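Side-chain contacts in GTPase activator-like protein (PDB 5HIU), which probably acts, as full-length TSC2, as a GTPase activator, this chain being its helical N-terminal part: residues A[283-286]-A[287-291]; A[242-245]-A[246-249]; A[39-42]-A[43-47]. All blocks are in the same frame, centred on the assembly; numbering follows the deposited sequence.

Interaction 1 (A[283-286]-A[287-291]); sequences QSTV and RILLD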
ATOM      1  N   GLN A 283     -13.406  13.219  -5.950  1.00 74.13           N
ATOM      2  CA  GLN A 283     -13.789  13.564  -7.322  1.00 83.02           C
ATOM      3  C   GLN A 283     -12.800  13.025  -8.347  1.00 82.35           C
ATOM      4  O   GLN A 283     -13.195  12.361  -9.304  1.00 77.95           O
ATOM      5  CB  GLN A 283     -13.956  15.091  -7.504  1.00 93.54           C
ATOM      6  CG  GLN A 283     -15.317  15.644  -7.081  1.00 98.35           C
ATOM      7  CD  GLN A 283     -16.475  14.802  -7.612  1.00103.30           C
ATOM      8  OE1 GLN A 283     -16.550  14.519  -8.812  1.00106.26           O
ATOM      9  NE2 GLN A 283     -17.366  14.375  -6.718  1.00104.28           N
ATOM     10  N   SER A 284     -11.515  13.302  -8.126  1.00 86.69           N
ATOM     11  CA  SER A 284     -10.453  12.844  -9.023  1.00 84.36           C
ATOM     12  C   SER A 284     -10.409  11.320  -9.105  1.00 76.66           C
ATOM     13  O   SER A 284     -10.231  10.752 -10.188  1.00 79.00           O
ATOM     14  CB  SER A 284      -9.103  13.405  -8.572  1.00 89.70           C
ATOM     15  OG  SER A 284      -9.083  14.820  -8.699  1.00 92.31           O
ATOM     16  N   THR A 285     -10.618  10.660  -7.971  1.00 70.70           N
ATOM     17  CA  THR A 285     -10.636   9.192  -7.913  1.00 65.65           C
ATOM     18  C   THR A 285     -11.735   8.578  -8.775  1.00 65.39           C
ATOM     19  O   THR A 285     -11.492   7.611  -9.502  1.00 63.91           O
ATOM     20  CB  THR A 285     -10.815   8.721  -6.463  1.00 65.39           C
ATOM     21  OG1 THR A 285      -9.850   9.382  -5.625  1.00 67.19           O
ATOM     22  CG2 THR A 285     -10.659   7.203  -6.356  1.00 64.01           C
ATOM     23  N   VAL A 286     -12.944   9.133  -8.696  1.00 65.61           N
ATOM     24  CA  VAL A 286     -14.058   8.651  -9.523  1.00 65.22           C
ATOM     25  C   VAL A 286     -13.698   8.774 -11.001  1.00 69.09           C
ATOM     26  O   VAL A 286     -13.838   7.834 -11.788  1.00 67.51           O
ATOM     27  CB  VAL A 286     -15.351   9.447  -9.243  1.00 66.52           C
ATOM     28  CG1 VAL A 286     -16.423   9.136 -10.267  1.00 66.56           C
ATOM     29  CG2 VAL A 286     -15.878   9.137  -7.857  1.00 69.07           C
ATOM     30  N   ARG A 287     -13.252   9.971 -11.363  1.00 78.52           N
ATOM     31  CA  ARG A 287     -12.795  10.299 -12.714  1.00 81.76           C
ATOM     32  C   ARG A 287     -11.722   9.326 -13.209  1.00 83.23           C
ATOM     33  O   ARG A 287     -11.789   8.838 -14.344  1.00 78.63           O
ATOM     34  CB  ARG A 287     -12.249  11.727 -12.680  1.00 92.52           C
ATOM     35  CG  ARG A 287     -11.658  12.256 -13.978  1.00102.58           C
ATOM     36  CD  ARG A 287     -11.844  13.765 -14.079  1.00103.85           C
ATOM     37  NE  ARG A 287     -11.615  14.436 -12.799  1.00102.29           N
ATOM     38  CZ  ARG A 287     -10.475  15.017 -12.424  1.00115.74           C
ATOM     39  NH1 ARG A 287      -9.410  15.038 -13.226  1.00117.02           N
ATOM     40  NH2 ARG A 287     -10.400  15.595 -11.227  1.00125.46           N
ATOM     41  N   ILE A 288     -10.749   9.047 -12.333  1.00 79.33           N
ATOM     42  CA  ILE A 288      -9.678   8.076 -12.601  1.00 76.15           C
ATOM     43  C   ILE A 288     -10.248   6.692 -12.833  1.00 71.92           C
ATOM     44  O   ILE A 288      -9.913   6.032 -13.811  1.00 76.93           O
ATOM     45  CB  ILE A 288      -8.654   8.026 -11.429  1.00 72.67           C
ATOM     46  CG1 ILE A 288      -7.786   9.285 -11.441  1.00 73.82           C
ATOM     47  CG2 ILE A 288      -7.761   6.782 -11.495  1.00 69.76           C
ATOM     48  CD1 ILE A 288      -7.076   9.565 -10.131  1.00 75.54           C
ATOM     49  N   LEU A 289     -11.087   6.251 -11.904  1.00 68.39           N
ATOM     50  CA  LEU A 289     -11.716   4.929 -11.974  1.00 65.60           C
ATOM     51  C   LEU A 289     -12.537   4.737 -13.246  1.00 70.58           C
ATOM     52  O   LEU A 289     -12.618   3.620 -13.782  1.00 72.33           O
ATOM     53  CB  LEU A 289     -12.647   4.738 -10.776  1.00 62.42           C
ATOM     54  CG  LEU A 289     -12.039   4.436  -9.417  1.00 56.56           C
ATOM     55  CD1 LEU A 289     -13.092   4.630  -8.341  1.00 55.66           C
ATOM     56  CD2 LEU A 289     -11.492   3.017  -9.374  1.00 55.32           C
ATOM     57  N   LEU A 290     -13.180   5.812 -13.702  1.00 73.20           N
ATOM     58  CA  LEU A 290     -13.973   5.743 -14.924  1.00 80.42           C
ATOM     59  C   LEU A 290     -13.047   5.716 -16.105  1.00 88.86           C
ATOM     60  O   LEU A 290     -13.269   4.933 -17.035  1.00 82.94           O
ATOM     61  CB  LEU A 290     -14.925   6.924 -15.049  1.00 81.00           C
ATOM     62  CG  LEU A 290     -16.140   6.862 -14.132  1.00 83.00           C
ATOM     63  CD1 LEU A 290     -16.776   8.242 -14.044  1.00 89.39           C
ATOM     64  CD2 LEU A 290     -17.141   5.822 -14.610  1.00 81.33           C
ATOM     65  N   ASP A 291     -12.007   6.564 -16.053  1.00 96.13           N
ATOM     66  CA  ASP A 291     -10.948   6.586 -17.078  1.00 99.56           C
ATOM     67  C   ASP A 291     -10.477   5.174 -17.405  1.00 97.26           C
ATOM     68  O   ASP A 291     -10.248   4.861 -18.559  1.00 98.11           O
ATOM     69  CB  ASP A 291      -9.731   7.419 -16.639  1.00 99.93           C
ATOM     70  CG  ASP A 291      -9.919   8.912 -16.838  1.00101.40           C
ATOM     71  OD1 ASP A 291     -10.843   9.343 -17.559  1.00106.01           O
ATOM     72  OD2 ASP A 291      -9.107   9.661 -16.260  1.00102.02           O
TER
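Arg287 folds back along its own helix and lays its guanidinium group beside Ser284, one turn earlier. Together with Val286, these two residues carry this local contact within helix 281-294. The Arg287 chain leaves the backbone with CG anti to N (chi1 177°). It then bends at chi3 (40°), which turns the guanidinium back toward the start of the helix. There NH2 comes to 3.0 Å from Ser284 OG and 3.5 Å from Ser284 CA. The hydroxyl lies oblique to the guanidinium, and the angle is poor for a hydrogen bond. The approach is therefore close polar packing of an exposed arginine over a partly exposed serine.

Val286 works on another side of the helix. Its CG1 branch meets Leu290 CD1 at 3.9 Å, and the two side chains run alongside each other from the same face of the helix. Thr285 and Leu289 pair in the same way, with Thr285 CG2 and Leu289 CD1 4.1 Å apart. Thr285 OG1 is hydrogen-bonded to His281 O, while CG2, anti to the backbone N, meets the leucine. Ile288 folds over the carbonyl of Ser284, with CG1 3.1 Å from Ser284 O.

The backbone beneath is regular alpha helix. Four successive i to i+4 bonds cross the contact, from Arg287 N to Gln283 O through to Leu290 N to Val286 O.

Several neighbours surround this helix. Ser284 and Ile288 rest on helix 245-261. Thr285 reaches Ile252 there and Ile276 of helix 266-277, and Leu289 touches Ser256. Val286 and Leu289 also pack on helix 302-322, through Leu322 and through Val318 and Leu319. The loop residues Pro332, Val334 and Pro335 adjoin Val286 and Leu290.

Interaction 2 (A[242-245]-A[246-249]); sequences SIPT and NKLK
The base of Lys247 packs against Ile243 and Pro244 as the chain passes from a loop into helix 245-261. Its CB lies 3.8 Å from Ile243 CG2 and 3.5 Å from Pro244 O. CG comes next and packs on the proline ring, 4.0 Å from Pro244 CD. At this point the chain bends (chi2 -68°), and CD and CE lead away from the loop. The tip, NZ, forms a salt bridge with Asp212 of helix 204-219. On the way the side chain touches Ala208 and Ile211 of that helix, so its apolar stem is packed and its charge is paired. Pro244 touches Ile207 and Ile211 of the same helix.

This is the first turn of a helix in an all-helical, solenoid-like chain, entered from the short loop after helix 224-240. The turn is closed by i to i+3 backbone bonds. Lys247 N bonds to Pro244 O at 3.1 Å, and Leu248 N bonds to Thr245 O at the same length.

Asn246 is exposed. Its first torsion (chi1 60°) folds CG back over its own backbone. This brings OD1 to 3.4 Å from Pro244 CB, a contact with carbon. Leu248 CB packs against Thr245 O at 3.3 Å, and the rest of this buried side chain touches His281 and Thr285, the first of these at the start of helix 281-294 and the second one turn on.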
ATOM      1  N   SER A 242      -0.502  13.601   2.896  1.00 64.08           N
ATOM      2  CA  SER A 242      -1.196  13.669   1.605  1.00 63.43           C
ATOM      3  C   SER A 242      -0.445  13.056   0.441  1.00 62.25           C
ATOM      4  O   SER A 242       0.762  13.138   0.352  1.00 68.59           O
ATOM      5  CB  SER A 242      -1.522  15.100   1.235  1.00 70.87           C
ATOM      6  OG  SER A 242      -2.005  15.165  -0.100  1.00 81.16           O
ATOM      7  N   ILE A 243      -1.211  12.426  -0.434  1.00 69.80           N
ATOM      8  CA  ILE A 243      -0.780  11.970  -1.739  1.00 72.85           C
ATOM      9  C   ILE A 243      -0.891  13.143  -2.741  1.00 74.87           C
ATOM     10  O   ILE A 243      -1.955  13.742  -2.899  1.00 72.29           O
ATOM     11  CB  ILE A 243      -1.679  10.815  -2.214  1.00 74.27           C
ATOM     12  CG1 ILE A 243      -1.533   9.624  -1.285  1.00 82.65           C
ATOM     13  CG2 ILE A 243      -1.334  10.378  -3.626  1.00 82.46           C
ATOM     14  CD1 ILE A 243      -2.547   8.535  -1.574  1.00 90.85           C
ATOM     15  N   PRO A 244       0.204  13.472  -3.430  1.00 77.23           N
ATOM     16  CA  PRO A 244       0.109  14.541  -4.410  1.00 76.58           C
ATOM     17  C   PRO A 244      -0.781  14.118  -5.561  1.00 75.85           C
ATOM     18  O   PRO A 244      -0.863  12.931  -5.846  1.00 71.58           O
ATOM     19  CB  PRO A 244       1.552  14.706  -4.896  1.00 80.86           C
ATOM     20  CG  PRO A 244       2.414  14.042  -3.869  1.00 81.05           C
ATOM     21  CD  PRO A 244       1.574  12.936  -3.318  1.00 78.71           C
ATOM     22  N   THR A 245      -1.409  15.084  -6.227  1.00 78.59           N
ATOM     23  CA  THR A 245      -2.391  14.801  -7.275  1.00 84.89           C
ATOM     24  C   THR A 245      -1.850  13.874  -8.375  1.00 86.38           C
ATOM     25  O   THR A 245      -2.514  12.914  -8.769  1.00 92.16           O
ATOM     26  CB  THR A 245      -2.968  16.097  -7.911  1.00 93.72           C
ATOM     27  OG1 THR A 245      -1.930  16.838  -8.562  1.00102.00           O
ATOM     28  CG2 THR A 245      -3.642  16.994  -6.851  1.00 95.10           C
ATOM     29  N   ASN A 246      -0.643  14.140  -8.854  1.00 89.59           N
ATOM     30  CA  ASN A 246      -0.051  13.333  -9.937  1.00 91.89           C
ATOM     31  C   ASN A 246       0.298  11.860  -9.600  1.00 88.26           C
ATOM     32  O   ASN A 246       0.665  11.089 -10.489  1.00 90.91           O
ATOM     33  CB  ASN A 246       1.195  14.036 -10.467  1.00 97.04           C
ATOM     34  CG  ASN A 246       2.247  14.235  -9.393  1.00 99.04           C
ATOM     35  OD1 ASN A 246       1.923  14.342  -8.211  1.00 96.64           O
ATOM     36  ND2 ASN A 246       3.505  14.300  -9.796  1.00104.93           N
ATOM     37  N   LYS A 247       0.195  11.481  -8.327  1.00 83.68           N
ATOM     38  CA  LYS A 247       0.407  10.087  -7.891  1.00 81.21           C
ATOM     39  C   LYS A 247      -0.885   9.276  -7.746  1.00 79.07           C
ATOM     40  O   LYS A 247      -0.853   8.033  -7.626  1.00 74.59           O
ATOM     41  CB  LYS A 247       1.128  10.081  -6.543  1.00 75.60           C
ATOM     42  CG  LYS A 247       2.494  10.735  -6.580  1.00 77.74           C
ATOM     43  CD  LYS A 247       3.446   9.900  -7.417  1.00 77.09           C
ATOM     44  CE  LYS A 247       4.608  10.708  -7.920  1.00 80.14           C
ATOM     45  NZ  LYS A 247       5.150  10.040  -9.124  1.00 89.04           N
ATOM     46  N   LEU A 248      -2.010   9.988  -7.755  1.00 78.10           N
ATOM     47  CA  LEU A 248      -3.308   9.413  -7.433  1.00 74.52           C
ATOM     48  C   LEU A 248      -3.651   8.276  -8.373  1.00 69.17           C
ATOM     49  O   LEU A 248      -3.944   7.185  -7.924  1.00 68.22           O
ATOM     50  CB  LEU A 248      -4.400  10.489  -7.472  1.00 78.26           C
ATOM     51  CG  LEU A 248      -5.745  10.154  -6.813  1.00 76.83           C
ATOM     52  CD1 LEU A 248      -5.598   9.973  -5.308  1.00 71.23           C
ATOM     53  CD2 LEU A 248      -6.763  11.243  -7.127  1.00 76.69           C
ATOM     54  N   LYS A 249      -3.596   8.513  -9.675  1.00 71.27           N
ATOM     55  CA  LYS A 249      -3.892   7.452 -10.618  1.00 71.80           C
ATOM     56  C   LYS A 249      -3.152   6.176 -10.218  1.00 72.68           C
ATOM     57  O   LYS A 249      -3.754   5.104 -10.113  1.00 74.16           O
ATOM     58  CB  LYS A 249      -3.519   7.863 -12.043  1.00 77.04           C
ATOM     59  CG  LYS A 249      -3.807   6.786 -13.081  1.00 77.53           C
ATOM     60  CD  LYS A 249      -3.584   7.268 -14.502  1.00 82.16           C
ATOM     61  CE  LYS A 249      -3.642   6.079 -15.446  1.00 85.80           C
ATOM     62  NZ  LYS A 249      -3.808   6.437 -16.885  1.00 90.90           N
TER

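Interaction 3 (A[39-42]-A[43-47]); sequences RVLA and ANKLR
Val40 and Asn44 stand next to each other on one face of helix 36-52, one turn apart. The amide of Asn44 uses this position to reach back to the backbone. Its ND2 donates to Val40 O at 2.9 Å, with an N-H...O angle of 158°. The oxygen lies close to the amide plane of Asn44, but ND2 stands above the carbonyl plane of Val40. The backbone N of Asn44 donates to the same oxygen at 3.0 Å from the opposite face. Val40 CG1 flanks the amide, 3.9 Å from ND2. This is an asparagine side chain bonding back to the carbonyl four residues earlier in an alpha helix.

The other end of the amide is also held. Arg47 NH1 donates to Asn44 OD1 at 3.0 Å. The amide meets the guanidinium at its edge and in its plane, while NH1 stands 56° out of the Asn44 carbonyl plane.

Leu41 and Lys45 meet at an angle instead. Leu41 has CG anti to its backbone N (chi1 -177°), which carries the isobutyl group out beside the lysine stem. The lysine is extended beyond CG and crosses the leucine. Its CE lies 3.9 Å from Leu41 CG, and NZ lies 3.7 Å from Leu41 CD2. Nearer the backbone, Lys45 CG lies against Leu41 O at 3.4 Å.

Ala42 touches Leu31 of helix 22-33. Val40 and Asn44 touch Ala77 and Ala80 of helix 75-89. The helix thus packs on two others near the N-terminal end of a helical solenoid.

Asn44 donates a hydrogen bond through ND2 and accepts one at OD1, which fits this amide orientation and probably limits its rotation. Val40 O, with two donors, is probably more polarised than an ordinary helix carbonyl.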
ATOM      1  N   ARG A  39      39.310  -2.907  22.858  1.00 76.18           N
ATOM      2  CA  ARG A  39      38.189  -2.018  22.558  1.00 76.27           C
ATOM      3  C   ARG A  39      36.897  -2.808  22.437  1.00 73.32           C
ATOM      4  O   ARG A  39      35.856  -2.378  22.928  1.00 79.01           O
ATOM      5  CB  ARG A  39      38.432  -1.241  21.262  1.00 76.82           C
ATOM      6  CG  ARG A  39      39.712  -0.403  21.245  1.00 75.86           C
ATOM      7  CD  ARG A  39      39.791   0.387  19.953  1.00 73.35           C
ATOM      8  NE  ARG A  39      38.820   1.476  19.983  1.00 73.22           N
ATOM      9  CZ  ARG A  39      38.252   2.031  18.912  1.00 77.17           C
ATOM     10  NH1 ARG A  39      38.541   1.593  17.686  1.00 77.99           N
ATOM     11  NH2 ARG A  39      37.376   3.029  19.068  1.00 74.01           N
ATOM     12  N   VAL A  40      36.982  -3.975  21.811  1.00 67.79           N
ATOM     13  CA  VAL A  40      35.827  -4.834  21.637  1.00 67.31           C
ATOM     14  C   VAL A  40      35.273  -5.256  22.998  1.00 67.76           C
ATOM     15  O   VAL A  40      34.070  -5.169  23.265  1.00 67.42           O
ATOM     16  CB  VAL A  40      36.176  -6.062  20.771  1.00 66.55           C
ATOM     17  CG1 VAL A  40      35.032  -7.065  20.759  1.00 65.79           C
ATOM     18  CG2 VAL A  40      36.478  -5.614  19.346  1.00 66.71           C
ATOM     19  N   LEU A  41      36.157  -5.697  23.867  1.00 69.00           N
ATOM     20  CA  LEU A  41      35.757  -6.124  25.206  1.00 69.92           C
ATOM     21  C   LEU A  41      35.199  -4.946  26.028  1.00 68.35           C
ATOM     22  O   LEU A  41      34.246  -5.102  26.777  1.00 65.25           O
ATOM     23  CB  LEU A  41      36.950  -6.769  25.925  1.00 68.32           C
ATOM     24  CG  LEU A  41      36.666  -7.330  27.307  1.00 70.51           C
ATOM     25  CD1 LEU A  41      35.799  -8.562  27.179  1.00 71.81           C
ATOM     26  CD2 LEU A  41      37.963  -7.645  28.046  1.00 74.71           C
ATOM     27  N   ALA A  42      35.814  -3.778  25.887  1.00 70.98           N
ATOM     28  CA  ALA A  42      35.356  -2.572  26.573  1.00 73.43           C
ATOM     29  C   ALA A  42      33.957  -2.214  26.095  1.00 73.94           C
ATOM     30  O   ALA A  42      33.042  -1.960  26.898  1.00 71.86           O
ATOM     31  CB  ALA A  42      36.310  -1.424  26.300  1.00 74.91           C
ATOM     32  N   ALA A  43      33.809  -2.219  24.775  1.00 69.48           N
ATOM     33  CA  ALA A  43      32.537  -2.012  24.144  1.00 66.05           C
ATOM     34  C   ALA A  43      31.478  -2.888  24.788  1.00 71.39           C
ATOM     35  O   ALA A  43      30.377  -2.420  25.097  1.00 79.21           O
ATOM     36  CB  ALA A  43      32.639  -2.308  22.655  1.00 65.11           C
ATOM     37  N   ASN A  44      31.802  -4.159  24.979  1.00 70.81           N
ATOM     38  CA  ASN A  44      30.825  -5.104  25.501  1.00 72.28           C
ATOM     39  C   ASN A  44      30.479  -4.804  26.957  1.00 76.96           C
ATOM     40  O   ASN A  44      29.334  -4.943  27.371  1.00 76.20           O
ATOM     41  CB  ASN A  44      31.333  -6.551  25.376  1.00 72.74           C
ATOM     42  CG  ASN A  44      31.018  -7.173  24.033  1.00 69.62           C
ATOM     43  OD1 ASN A  44      29.959  -7.762  23.844  1.00 71.52           O
ATOM     44  ND2 ASN A  44      31.942  -7.067  23.102  1.00 71.81           N
ATOM     45  N   LYS A  45      31.482  -4.409  27.736  1.00 77.99           N
ATOM     46  CA  LYS A  45      31.273  -4.107  29.147  1.00 80.94           C
ATOM     47  C   LYS A  45      30.487  -2.819  29.328  1.00 84.42           C
ATOM     48  O   LYS A  45      29.487  -2.792  30.038  1.00 86.75           O
ATOM     49  CB  LYS A  45      32.603  -3.992  29.861  1.00 81.35           C
ATOM     50  CG  LYS A  45      33.275  -5.336  30.041  1.00 81.57           C
ATOM     51  CD  LYS A  45      34.693  -5.175  30.514  1.00 79.43           C
ATOM     52  CE  LYS A  45      35.317  -6.507  30.867  1.00 80.11           C
ATOM     53  NZ  LYS A  45      36.731  -6.242  31.248  1.00 83.08           N
ATOM     54  N   LEU A  46      30.946  -1.752  28.684  1.00 82.26           N
ATOM     55  CA  LEU A  46      30.173  -0.514  28.607  1.00 77.40           C
ATOM     56  C   LEU A  46      28.738  -0.755  28.173  1.00 74.40           C
ATOM     57  O   LEU A  46      27.814  -0.172  28.720  1.00 76.75           O
ATOM     58  CB  LEU A  46      30.809   0.449  27.619  1.00 72.76           C
ATOM     59  CG  LEU A  46      31.940   1.219  28.244  1.00 74.22           C
ATOM     60  CD1 LEU A  46      32.820   1.832  27.165  1.00 74.50           C
ATOM     61  CD2 LEU A  46      31.365   2.269  29.173  1.00 75.68           C
ATOM     62  N   ARG A  47      28.531  -1.607  27.191  1.00 70.62           N
ATOM     63  CA  ARG A  47      27.167  -1.841  26.784  1.00 73.55           C
ATOM     64  C   ARG A  47      26.366  -2.300  27.981  1.00 76.69           C
ATOM     65  O   ARG A  47      25.194  -1.976  28.095  1.00 85.93           O
ATOM     66  CB  ARG A  47      27.071  -2.848  25.659  1.00 71.41           C
ATOM     67  CG  ARG A  47      25.685  -2.927  25.092  1.00 70.24           C
ATOM     68  CD  ARG A  47      25.602  -3.942  23.978  1.00 73.81           C
ATOM     69  NE  ARG A  47      25.487  -5.318  24.458  1.00 80.27           N
ATOM     70  CZ  ARG A  47      26.501  -6.175  24.590  1.00 86.86           C
ATOM     71  NH1 ARG A  47      27.741  -5.817  24.283  1.00 93.66           N
ATOM     72  NH2 ARG A  47      26.271  -7.408  25.021  1.00 88.00           N
TER

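In the fold
Along the chain the order is interaction 3, interaction 2, interaction 1. All three are local contacts within the DUF3384 region of the TSC2 N-terminal part, which is largely helical and has no strand. Interactions 1 and 2 are neighbours, with centres about 12 Å apart. They touch where Leu248 CD2 meets Ile288 CD1 at 3.5 Å, so helices 245-261 and 281-294 pack directly together. Interaction 3 is remote, on helix 36-52 near the N-terminal end. Its centre lies about 49 Å from that of interaction 2 and 60 Å from that of interaction 1. Interactions 1 and 3 lie on opposite sides of the chain's centre, as expected for an elongated solenoid.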